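Local coordinates for putative metal-dependent isothiocyanate hydrolase SaxA (Pectobacterium carotovorum, PDB 6BRM) that hydrolyses isothiocyanates, using a pair of zinc ions held in a metallo-beta-lactamase-type active site, at the zinc ion site. Numbering follows the deposited sequence.

The zinc ion site. Residues 8, 23, 66-67, 69, 71-72, 128, 142, 164, 186, 198, 221. With ZN (zinc ion), chain B; ZN (zinc ion), chain C.
Two zinc ions, 3.2 Å apart from ZN (chain B) to ZN (chain C), form the dinuclear active site of this metallo-beta-lactamase-fold hydrolase. Four of their ligands come from the family's HXHXDH motif: His67, His69, Asp71 and His72. ZN (chain B) is near trigonal bipyramidal, taking NE2 of His67, ND1 of His69, NE2 of His128, OD2 of Asp164 and water 1. ZN (chain C) is near octahedral, with NE2 of His72 and His221, OD2 of Asp71, OD2 of Asp164 and waters 1 and 2. Asp164 thus bridges the metals through one carboxylate oxygen, its OD2 lying 2.2 Å from both ZN (chain B) and ZN (chain C).

Water 1 is the second bridge. Its oxygen lies 2.5 Å from OD1 of Asp71, the carboxylate oxygen left over from metal binding; contact with two zincs should lower its pKa, making it the likely nucleophile, perhaps as hydroxide.

Among the rings, CE1 of His67 sits over the centre of one face of His72, while the Asp164 CB lies over the rim of His128.

Second-shell hydrogen bonds help fix the rotation of the His67, His69 and His128 rings. His69 coordinates through ND1, so its NE2 points away and meets the Leu142 carbonyl O at 2.9 Å, nearly straight (170° at H), in the ring plane and on a carbonyl lone pair. With CG of His67 in the crowded position between backbone N and carbonyl carbon (chi1 59°), the ring puts NE2 on ZN (chain B) and turns its ND1 edge back to donate to Thr66 OG1, which lies in the ring plane and in turn donates to Asp23 OD1. The Thr66 backbone N reaches the syn lone pair of that same oxygen. His128 ND1 donates a more bent hydrogen bond (143° at H) to Ile198 O, 3.1 Å away, coming from above the carbonyl plane and tilted from the imidazole plane. On the bridging carboxylate, Asn186 ND2 donates to Asp164 OD1 at 2.6 Å, nearly along the C-O axis.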
loop_
_atom_site.group_PDB
_atom_site.type_symbol
_atom_site.label_atom_id
_atom_site.label_comp_id
_atom_site.label_asym_id
_atom_site.label_seq_id
_atom_site.Cartn_x
_atom_site.Cartn_y
_atom_site.Cartn_z
ATOM N N ASN A 8 -22.244 -12.043 6.432
ATOM C CA ASN A 8 -21.095 -11.144 6.579
ATOM C C ASN A 8 -20.219 -11.187 5.311
ATOM O O ASN A 8 -20.672 -10.706 4.270
ATOM C CB ASN A 8 -20.330 -11.410 7.888
ATOM C CG ASN A 8 -19.313 -10.323 8.206
ATOM O OD1 ASN A 8 -18.120 -10.588 8.314
ATOM N ND2 ASN A 8 -19.783 -9.094 8.347
ATOM N N ASP A 23 -13.855 -17.245 3.587
ATOM C CA ASP A 23 -14.029 -16.698 4.943
ATOM C C ASP A 23 -15.238 -17.274 5.712
ATOM O O ASP A 23 -16.179 -16.547 6.031
ATOM C CB ASP A 23 -14.110 -15.160 4.878
ATOM C CG ASP A 23 -12.878 -14.530 4.226
ATOM O OD1 ASP A 23 -11.756 -15.038 4.437
ATOM O OD2 ASP A 23 -13.027 -13.519 3.505
ATOM N N THR A 66 -8.974 -15.089 3.742
ATOM C CA THR A 66 -8.343 -13.780 3.501
ATOM C C THR A 66 -7.548 -13.292 4.720
ATOM O O THR A 66 -6.482 -12.699 4.566
ATOM C CB THR A 66 -9.381 -12.709 3.105
ATOM O OG1 THR A 66 -10.380 -12.590 4.125
ATOM C CG2 THR A 66 -10.049 -13.066 1.779
ATOM N N HIS A 67 -8.088 -13.533 5.916
ATOM C CA HIS A 67 -7.382 -13.300 7.182
ATOM C C HIS A 67 -8.112 -14.011 8.329
ATOM O O HIS A 67 -9.154 -14.628 8.101
ATOM C CB HIS A 67 -7.183 -11.796 7.461
ATOM C CG HIS A 67 -8.452 -11.003 7.538
ATOM N ND1 HIS A 67 -9.414 -11.019 6.552
ATOM C CD2 HIS A 67 -8.890 -10.131 8.475
ATOM C CE1 HIS A 67 -10.405 -10.214 6.895
ATOM N NE2 HIS A 67 -10.112 -9.660 8.058
ATOM N N HIS A 69 -9.454 -12.832 11.390
ATOM C CA HIS A 69 -10.392 -12.158 12.302
ATOM C C HIS A 69 -11.594 -13.078 12.514
ATOM O O HIS A 69 -11.914 -13.903 11.654
ATOM C CB HIS A 69 -10.845 -10.789 11.759
ATOM C CG HIS A 69 -9.813 -9.708 11.891
ATOM N ND1 HIS A 69 -9.751 -8.625 11.037
ATOM C CD2 HIS A 69 -8.805 -9.540 12.780
ATOM C CE1 HIS A 69 -8.744 -7.846 11.390
ATOM N NE2 HIS A 69 -8.155 -8.377 12.445
ATOM N N ASP A 71 -14.870 -12.741 12.558
ATOM C CA ASP A 71 -15.994 -12.678 11.593
ATOM C C ASP A 71 -15.699 -13.330 10.227
ATOM O O ASP A 71 -16.594 -13.415 9.375
ATOM C CB ASP A 71 -16.473 -11.230 11.391
ATOM C CG ASP A 71 -15.371 -10.305 10.934
ATOM O OD1 ASP A 71 -14.329 -10.277 11.618
ATOM O OD2 ASP A 71 -15.541 -9.605 9.919
ATOM N N HIS A 72 -14.447 -13.742 10.013
ATOM C CA HIS A 72 -14.028 -14.503 8.827
ATOM C C HIS A 72 -13.631 -15.966 9.131
ATOM O O HIS A 72 -13.527 -16.774 8.213
ATOM C CB HIS A 72 -12.860 -13.772 8.154
ATOM C CG HIS A 72 -13.194 -12.376 7.724
ATOM N ND1 HIS A 72 -13.528 -12.055 6.426
ATOM C CD2 HIS A 72 -13.263 -11.221 8.428
ATOM C CE1 HIS A 72 -13.788 -10.761 6.348
ATOM N NE2 HIS A 72 -13.633 -10.232 7.550
ATOM N N HIS A 128 -6.361 -2.533 6.278
ATOM C CA HIS A 128 -7.522 -2.821 7.109
ATOM C C HIS A 128 -7.595 -1.793 8.244
ATOM O O HIS A 128 -7.576 -2.140 9.428
ATOM C CB HIS A 128 -7.403 -4.255 7.632
ATOM C CG HIS A 128 -8.663 -4.803 8.221
ATOM N ND1 HIS A 128 -9.719 -4.006 8.609
ATOM C CD2 HIS A 128 -9.019 -6.072 8.521
ATOM C CE1 HIS A 128 -10.676 -4.765 9.112
ATOM N NE2 HIS A 128 -10.274 -6.023 9.077
ATOM N N LEU A 142 -3.039 -6.029 15.516
ATOM C CA LEU A 142 -4.409 -6.509 15.729
ATOM C C LEU A 142 -5.234 -6.478 14.431
ATOM O O LEU A 142 -5.908 -7.458 14.101
ATOM C CB LEU A 142 -5.101 -5.708 16.844
ATOM C CG LEU A 142 -6.090 -6.485 17.727
ATOM C CD1 LEU A 142 -6.386 -5.702 19.001
ATOM C CD2 LEU A 142 -7.379 -6.829 16.984
ATOM N N ASP A 164 -11.296 -7.065 3.498
ATOM C CA ASP A 164 -11.307 -6.017 4.523
ATOM C C ASP A 164 -10.199 -4.985 4.278
ATOM O O ASP A 164 -9.098 -5.089 4.828
ATOM C CB ASP A 164 -11.126 -6.606 5.928
ATOM C CG ASP A 164 -12.354 -7.347 6.438
ATOM O OD1 ASP A 164 -13.263 -7.671 5.645
ATOM O OD2 ASP A 164 -12.398 -7.604 7.659
ATOM N N ASN A 186 -16.325 -5.225 0.731
ATOM C CA ASN A 186 -16.770 -5.341 2.111
ATOM C C ASN A 186 -17.166 -3.944 2.581
ATOM O O ASN A 186 -16.345 -3.182 3.099
ATOM C CB ASN A 186 -15.667 -5.953 2.978
ATOM C CG ASN A 186 -15.337 -7.377 2.574
ATOM O OD1 ASN A 186 -15.852 -7.889 1.576
ATOM N ND2 ASN A 186 -14.477 -8.026 3.344
ATOM N N ILE A 198 -12.590 1.138 9.576
ATOM C CA ILE A 198 -11.576 0.102 9.299
ATOM C C ILE A 198 -11.783 -0.629 7.964
ATOM O O ILE A 198 -10.865 -1.301 7.495
ATOM C CB ILE A 198 -11.427 -0.926 10.455
ATOM C CG1 ILE A 198 -12.694 -1.778 10.656
ATOM C CG2 ILE A 198 -11.056 -0.213 11.745
ATOM C CD1 ILE A 198 -12.514 -2.909 11.643
ATOM N N HIS A 221 -20.380 -7.942 3.654
ATOM C CA HIS A 221 -19.855 -7.607 4.992
ATOM C C HIS A 221 -20.799 -6.649 5.744
ATOM O O HIS A 221 -20.343 -5.751 6.455
ATOM C CB HIS A 221 -18.419 -7.049 4.901
ATOM C CG HIS A 221 -17.573 -7.305 6.116
ATOM N ND1 HIS A 221 -17.906 -6.848 7.371
ATOM C CD2 HIS A 221 -16.382 -7.941 6.253
ATOM C CE1 HIS A 221 -16.972 -7.213 8.232
ATOM N NE2 HIS A 221 -16.028 -7.869 7.576
HETATM ZN ZN ZN B . -11.013 -8.083 9.319
HETATM ZN ZN ZN C . -14.173 -8.413 8.668
HETATM O O HOH W 1 -12.834 -8.632 10.401
HETATM O O HOH W 2 -14.506 -6.606 9.886
#